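Local coordinates for protein IRMA (Escherichia coli CFT073, PDB 5EK5) that is a secreted virulence-associated protein with a fibronectin-like fold that probably mimics interleukin receptors, although its exact function is not settled, at residues 55-63 / 77-87. Residues are numbered along the deposited sequence; the frame is centred on the assembly and turned at random.
Sequences TLVTRKMET and AFLETECVENV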
ATOM      1  N   THR B  55      20.103  13.339  -3.507  1.00 45.23           N
ATOM      2  CA  THR B  55      20.551  12.053  -2.989  1.00 48.59           C
ATOM      3  C   THR B  55      21.223  12.216  -1.630  1.00 42.33           C
ATOM      4  O   THR B  55      22.131  13.034  -1.471  1.00 40.60           O
ATOM      5  CB  THR B  55      21.531  11.368  -3.959  1.00 55.82           C
ATOM      6  OG1 THR B  55      20.862  11.082  -5.193  1.00 63.18           O
ATOM      7  CG2 THR B  55      22.061  10.073  -3.363  1.00 52.06           C
ATOM      8  N   LEU B  56      20.762  11.442  -0.654  1.00 35.75           N
ATOM      9  CA  LEU B  56      21.343  11.462   0.680  1.00 36.97           C
ATOM     10  C   LEU B  56      22.370  10.345   0.829  1.00 40.54           C
ATOM     11  O   LEU B  56      23.571  10.599   0.925  1.00 43.26           O
ATOM     12  CB  LEU B  56      20.249  11.322   1.738  1.00 33.22           C
ATOM     13  CG  LEU B  56      19.102  12.332   1.636  1.00 36.24           C
ATOM     14  CD1 LEU B  56      17.956  11.949   2.556  1.00 34.90           C
ATOM     15  CD2 LEU B  56      19.591  13.737   1.942  1.00 33.77           C
ATOM     16  N   VAL B  57      21.888   9.107   0.838  1.00 40.92           N
ATOM     17  CA  VAL B  57      22.758   7.939   0.897  1.00 42.67           C
ATOM     18  C   VAL B  57      22.309   6.886  -0.108  1.00 45.05           C
ATOM     19  O   VAL B  57      21.174   6.910  -0.585  1.00 43.94           O
ATOM     20  CB  VAL B  57      22.777   7.296   2.303  1.00 40.96           C
ATOM     21  CG1 VAL B  57      23.552   8.161   3.283  1.00 42.21           C
ATOM     22  CG2 VAL B  57      21.360   7.051   2.799  1.00 36.38           C
ATOM     23  N   THR B  58      23.211   5.968  -0.433  1.00 45.83           N
ATOM     24  CA  THR B  58      22.857   4.825  -1.261  1.00 46.95           C
ATOM     25  C   THR B  58      23.107   3.546  -0.471  1.00 45.69           C
ATOM     26  O   THR B  58      24.213   3.308   0.015  1.00 41.37           O
ATOM     27  CB  THR B  58      23.649   4.802  -2.573  1.00 49.78           C
ATOM     28  OG1 THR B  58      23.321   5.963  -3.345  1.00 49.31           O
ATOM     29  CG2 THR B  58      23.307   3.562  -3.376  1.00 51.62           C
ATOM     30  N   ARG B  59      22.070   2.727  -0.340  1.00 46.21           N
ATOM     31  CA  ARG B  59      22.139   1.541   0.500  1.00 42.92           C
ATOM     32  C   ARG B  59      21.576   0.323  -0.223  1.00 49.24           C
ATOM     33  O   ARG B  59      20.827   0.450  -1.192  1.00 48.35           O
ATOM     34  CB  ARG B  59      21.393   1.774   1.816  1.00 39.91           C
ATOM     35  CG  ARG B  59      21.980   2.877   2.683  1.00 40.28           C
ATOM     36  CD  ARG B  59      23.220   2.394   3.412  1.00 47.49           C
ATOM     37  NE  ARG B  59      23.825   3.437   4.234  1.00 49.78           N
ATOM     38  CZ  ARG B  59      24.802   4.242   3.826  1.00 49.60           C
ATOM     39  NH1 ARG B  59      25.291   4.131   2.597  1.00 49.06           N
ATOM     40  NH2 ARG B  59      25.294   5.161   4.648  1.00 45.69           N
ATOM     41  N   LYS B  60      21.952  -0.859   0.250  1.00 55.16           N
ATOM     42  CA  LYS B  60      21.476  -2.099  -0.342  1.00 51.52           C
ATOM     43  C   LYS B  60      20.483  -2.812   0.566  1.00 47.98           C
ATOM     44  O   LYS B  60      20.571  -2.733   1.789  1.00 45.98           O
ATOM     45  CB  LYS B  60      22.653  -3.021  -0.665  1.00 50.98           C
ATOM     46  CG  LYS B  60      23.480  -2.549  -1.849  1.00 52.26           C
ATOM     47  CD  LYS B  60      24.590  -3.527  -2.192  1.00 57.22           C
ATOM     48  CE  LYS B  60      25.499  -2.964  -3.272  1.00 60.66           C
ATOM     49  NZ  LYS B  60      26.554  -3.932  -3.682  1.00 69.16           N
ATOM     50  N   MET B  61      19.536  -3.507  -0.053  1.00 47.76           N
ATOM     51  CA  MET B  61      18.503  -4.233   0.670  1.00 45.77           C
ATOM     52  C   MET B  61      18.444  -5.689   0.206  1.00 50.05           C
ATOM     53  O   MET B  61      18.466  -5.962  -0.992  1.00 55.94           O
ATOM     54  CB  MET B  61      17.153  -3.540   0.477  1.00 48.05           C
ATOM     55  CG  MET B  61      15.993  -4.165   1.219  1.00 47.13           C
ATOM     56  SD  MET B  61      14.497  -3.165   1.064  1.00 45.35           S
ATOM     57  CE  MET B  61      14.090  -3.399  -0.665  1.00 38.55           C
ATOM     58  N   GLU B  62      18.377  -6.617   1.159  1.00 49.83           N
ATOM     59  CA  GLU B  62      18.335  -8.045   0.845  1.00 57.84           C
ATOM     60  C   GLU B  62      16.987  -8.675   1.172  1.00 57.58           C
ATOM     61  O   GLU B  62      16.381  -8.382   2.204  1.00 54.08           O
ATOM     62  CB  GLU B  62      19.440  -8.785   1.607  1.00 59.92           C
ATOM     63  CG  GLU B  62      20.845  -8.285   1.304  1.00 64.69           C
ATOM     64  CD  GLU B  62      21.430  -8.917   0.054  1.00 74.81           C
ATOM     65  OE1 GLU B  62      20.695  -9.059  -0.943  1.00 78.43           O
ATOM     66  OE2 GLU B  62      22.633  -9.258   0.064  1.00 78.67           O
ATOM     67  N   THR B  63      16.525  -9.552   0.284  1.00 55.35           N
ATOM     68  CA  THR B  63      15.260 -10.243   0.498  1.00 55.52           C
ATOM     69  C   THR B  63      15.457 -11.753   0.476  1.00 59.21           C
ATOM     70  O   THR B  63      16.391 -12.249  -0.146  1.00 56.20           O
ATOM     71  CB  THR B  63      14.212  -9.883  -0.579  1.00 54.03           C
ATOM     72  OG1 THR B  63      14.504 -10.579  -1.797  1.00 58.01           O
ATOM     73  CG2 THR B  63      14.179  -8.385  -0.843  1.00 48.74           C
ATOM     74  N   ALA B  77      11.302  -6.944   3.336  1.00 42.90           N
ATOM     75  CA  ALA B  77      12.718  -6.595   3.384  1.00 43.64           C
ATOM     76  C   ALA B  77      12.919  -5.286   4.139  1.00 42.43           C
ATOM     77  O   ALA B  77      12.011  -4.457   4.210  1.00 42.96           O
ATOM     78  CB  ALA B  77      13.285  -6.489   1.987  1.00 43.90           C
ATOM     79  N   PHE B  78      14.113  -5.095   4.689  1.00 41.70           N
ATOM     80  CA  PHE B  78      14.380  -3.905   5.486  1.00 42.64           C
ATOM     81  C   PHE B  78      15.597  -3.134   4.992  1.00 43.49           C
ATOM     82  O   PHE B  78      16.635  -3.713   4.675  1.00 42.32           O
ATOM     83  CB  PHE B  78      14.553  -4.296   6.952  1.00 42.75           C
ATOM     84  CG  PHE B  78      13.302  -4.839   7.569  1.00 45.09           C
ATOM     85  CD1 PHE B  78      12.991  -6.185   7.464  1.00 47.75           C
ATOM     86  CD2 PHE B  78      12.419  -4.002   8.228  1.00 41.10           C
ATOM     87  CE1 PHE B  78      11.831  -6.689   8.018  1.00 47.76           C
ATOM     88  CE2 PHE B  78      11.261  -4.501   8.790  1.00 40.75           C
ATOM     89  CZ  PHE B  78      10.963  -5.846   8.680  1.00 44.59           C
ATOM     90  N   LEU B  79      15.446  -1.817   4.932  1.00 43.35           N
ATOM     91  CA  LEU B  79      16.525  -0.925   4.536  1.00 44.29           C
ATOM     92  C   LEU B  79      16.983  -0.088   5.726  1.00 49.16           C
ATOM     93  O   LEU B  79      16.218   0.720   6.257  1.00 51.44           O
ATOM     94  CB  LEU B  79      16.072  -0.026   3.386  1.00 47.58           C
ATOM     95  CG  LEU B  79      17.100   0.963   2.847  1.00 51.64           C
ATOM     96  CD1 LEU B  79      18.364   0.213   2.506  1.00 56.11           C
ATOM     97  CD2 LEU B  79      16.552   1.658   1.620  1.00 51.27           C
ATOM     98  N   GLU B  80      18.223  -0.306   6.155  1.00 51.56           N
ATOM     99  CA  GLU B  80      18.784   0.400   7.304  1.00 54.94           C
ATOM    100  C   GLU B  80      19.689   1.579   6.951  1.00 54.70           C
ATOM    101  O   GLU B  80      20.560   1.473   6.088  1.00 57.41           O
ATOM    102  CB  GLU B  80      19.578  -0.569   8.181  1.00 57.42           C
ATOM    103  CG  GLU B  80      18.752  -1.630   8.875  1.00 55.47           C
ATOM    104  CD  GLU B  80      19.505  -2.265  10.028  1.00 65.44           C
ATOM    105  OE1 GLU B  80      20.189  -1.527  10.772  1.00 67.32           O
ATOM    106  OE2 GLU B  80      19.418  -3.498  10.190  1.00 73.79           O
ATOM    107  N   THR B  81      19.468   2.700   7.628  1.00 49.13           N
ATOM    108  CA  THR B  81      20.344   3.860   7.517  1.00 53.32           C
ATOM    109  C   THR B  81      20.151   4.736   8.750  1.00 56.60           C
ATOM    110  O   THR B  81      19.144   4.618   9.446  1.00 54.47           O
ATOM    111  CB  THR B  81      20.072   4.684   6.247  1.00 59.11           C
ATOM    112  OG1 THR B  81      21.110   5.659   6.075  1.00 65.22           O
ATOM    113  CG2 THR B  81      18.728   5.387   6.343  1.00 58.56           C
ATOM    114  N   GLU B  82      21.118   5.605   9.026  1.00 63.35           N
ATOM    115  CA  GLU B  82      20.998   6.541  10.139  1.00 65.27           C
ATOM    116  C   GLU B  82      19.771   7.438   9.992  1.00 62.15           C
ATOM    117  O   GLU B  82      19.583   8.088   8.964  1.00 58.01           O
ATOM    118  CB  GLU B  82      22.257   7.395  10.282  1.00 66.78           C
ATOM    119  CG  GLU B  82      22.216   8.294  11.509  1.00 71.65           C
ATOM    120  CD  GLU B  82      23.489   9.089  11.711  1.00 82.42           C
ATOM    121  OE1 GLU B  82      24.393   9.007  10.853  1.00 86.89           O
ATOM    122  OE2 GLU B  82      23.590   9.791  12.739  1.00 84.80           O
ATOM    123  N   CYS B  83      18.939   7.459  11.029  1.00 56.15           N
ATOM    124  CA  CYS B  83      17.622   8.085  10.971  1.00 60.01           C
ATOM    125  C   CYS B  83      17.711   9.613  10.904  1.00 65.72           C
ATOM    126  O   CYS B  83      16.692  10.301  10.869  1.00 69.03           O
ATOM    127  CB  CYS B  83      16.789   7.655  12.182  1.00 61.89           C
ATOM    128  SG  CYS B  83      15.031   8.066  12.097  1.00 95.69           S
ATOM    129  N   VAL B  84      18.930  10.141  10.874  1.00 66.89           N
ATOM    130  CA  VAL B  84      19.135  11.578  10.839  1.00 71.13           C
ATOM    131  C   VAL B  84      18.820  12.211   9.497  1.00 71.51           C
ATOM    132  O   VAL B  84      19.036  13.406   9.300  1.00 76.70           O
ATOM    133  N   GLU B  85      18.303  11.411   8.571  1.00 68.97           N
ATOM    134  CA  GLU B  85      18.003  11.892   7.235  1.00 67.48           C
ATOM    135  C   GLU B  85      16.521  12.057   6.953  1.00 62.48           C
ATOM    136  O   GLU B  85      15.733  11.128   7.139  1.00 62.71           O
ATOM    137  N   ASN B  86      16.147  13.248   6.497  1.00 58.97           N
ATOM    138  CA  ASN B  86      14.783  13.547   6.076  1.00 52.27           C
ATOM    139  C   ASN B  86      14.443  12.850   4.759  1.00 45.53           C
ATOM    140  O   ASN B  86      14.129  13.502   3.763  1.00 52.79           O
ATOM    141  CB  ASN B  86      14.609  15.054   5.927  1.00 60.15           C
ATOM    142  CG  ASN B  86      15.869  15.729   5.414  1.00 69.65           C
ATOM    143  OD1 ASN B  86      16.958  15.158   5.482  1.00 70.12           O
ATOM    144  ND2 ASN B  86      15.727  16.939   4.881  1.00 75.39           N
ATOM    145  N   VAL B  87      14.516  11.523   4.766  1.00 39.31           N
ATOM    146  CA  VAL B  87      14.189  10.698   3.604  1.00 37.92           C
ATOM    147  C   VAL B  87      12.730  10.812   3.172  1.00 43.31           C
ATOM    148  O   VAL B  87      11.817  10.542   3.955  1.00 55.18           O
ATOM    149  CB  VAL B  87      14.491   9.215   3.870  1.00 33.39           C
ATOM    150  CG1 VAL B  87      14.293   8.386   2.603  1.00 32.66           C
ATOM    151  CG2 VAL B  87      15.885   9.049   4.458  1.00 38.23           C
TER
HETATM  152  O   HOH W   1      20.181  -2.217   4.964  1.00 55.29           O
HETATM  153  O   HOH W   2      15.924  -7.205   4.498  1.00 37.25           O
HETATM  154  O   HOH W   3      19.012  -6.055   3.947  1.00 57.23           O
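The carbonyl O of E80 lies off the edge of the R59 guanidinium, near its plane but 4.2 Å from R59 NE, too far for a hydrogen bond; T81 OG1 is a loose, oblique neighbour, and V57 CB sits over the centre of one face, 3.9 Å above it. A bend at chi2 (-78°) folds the arginine back along its own strand, where NH1 donates to T58 O at 2.9 Å; this bent bond (139°) comes from above the carbonyl plane, a modest tie that steadies the guanidinium over V57. V57 CG2 in turn reaches T81 OG1 at 3.6 Å. Along the seam, L79 turns one methyl, CD1, onto R59 CB at 3.5 Å. M61, with CG anti to its backbone N (chi1 -178°) and bent only at its terminal methyl, lays CG and SD alongside A77 CB, which also meets T63 CG2 at 3.5 Å. L56 CD1 closes the other end against V87 CG2. No direct hydrogen bond joins the two antiparallel strands; one water joins K60 O to E80 N, and a second donates to E62 O at 2.6 Å and accepts from F78 N at 2.8 Å. Strand 55-63 pairs with 42-49, and strand 74-82 is the outer neighbour of 23-31 in the other sheet, making this a meeting of edge strands in a fibronectin-type sandwich. M61, A77 and L79 pack on the buried side while waters satisfy facing backbone groups, so the strands probably stay close without forming a direct ladder.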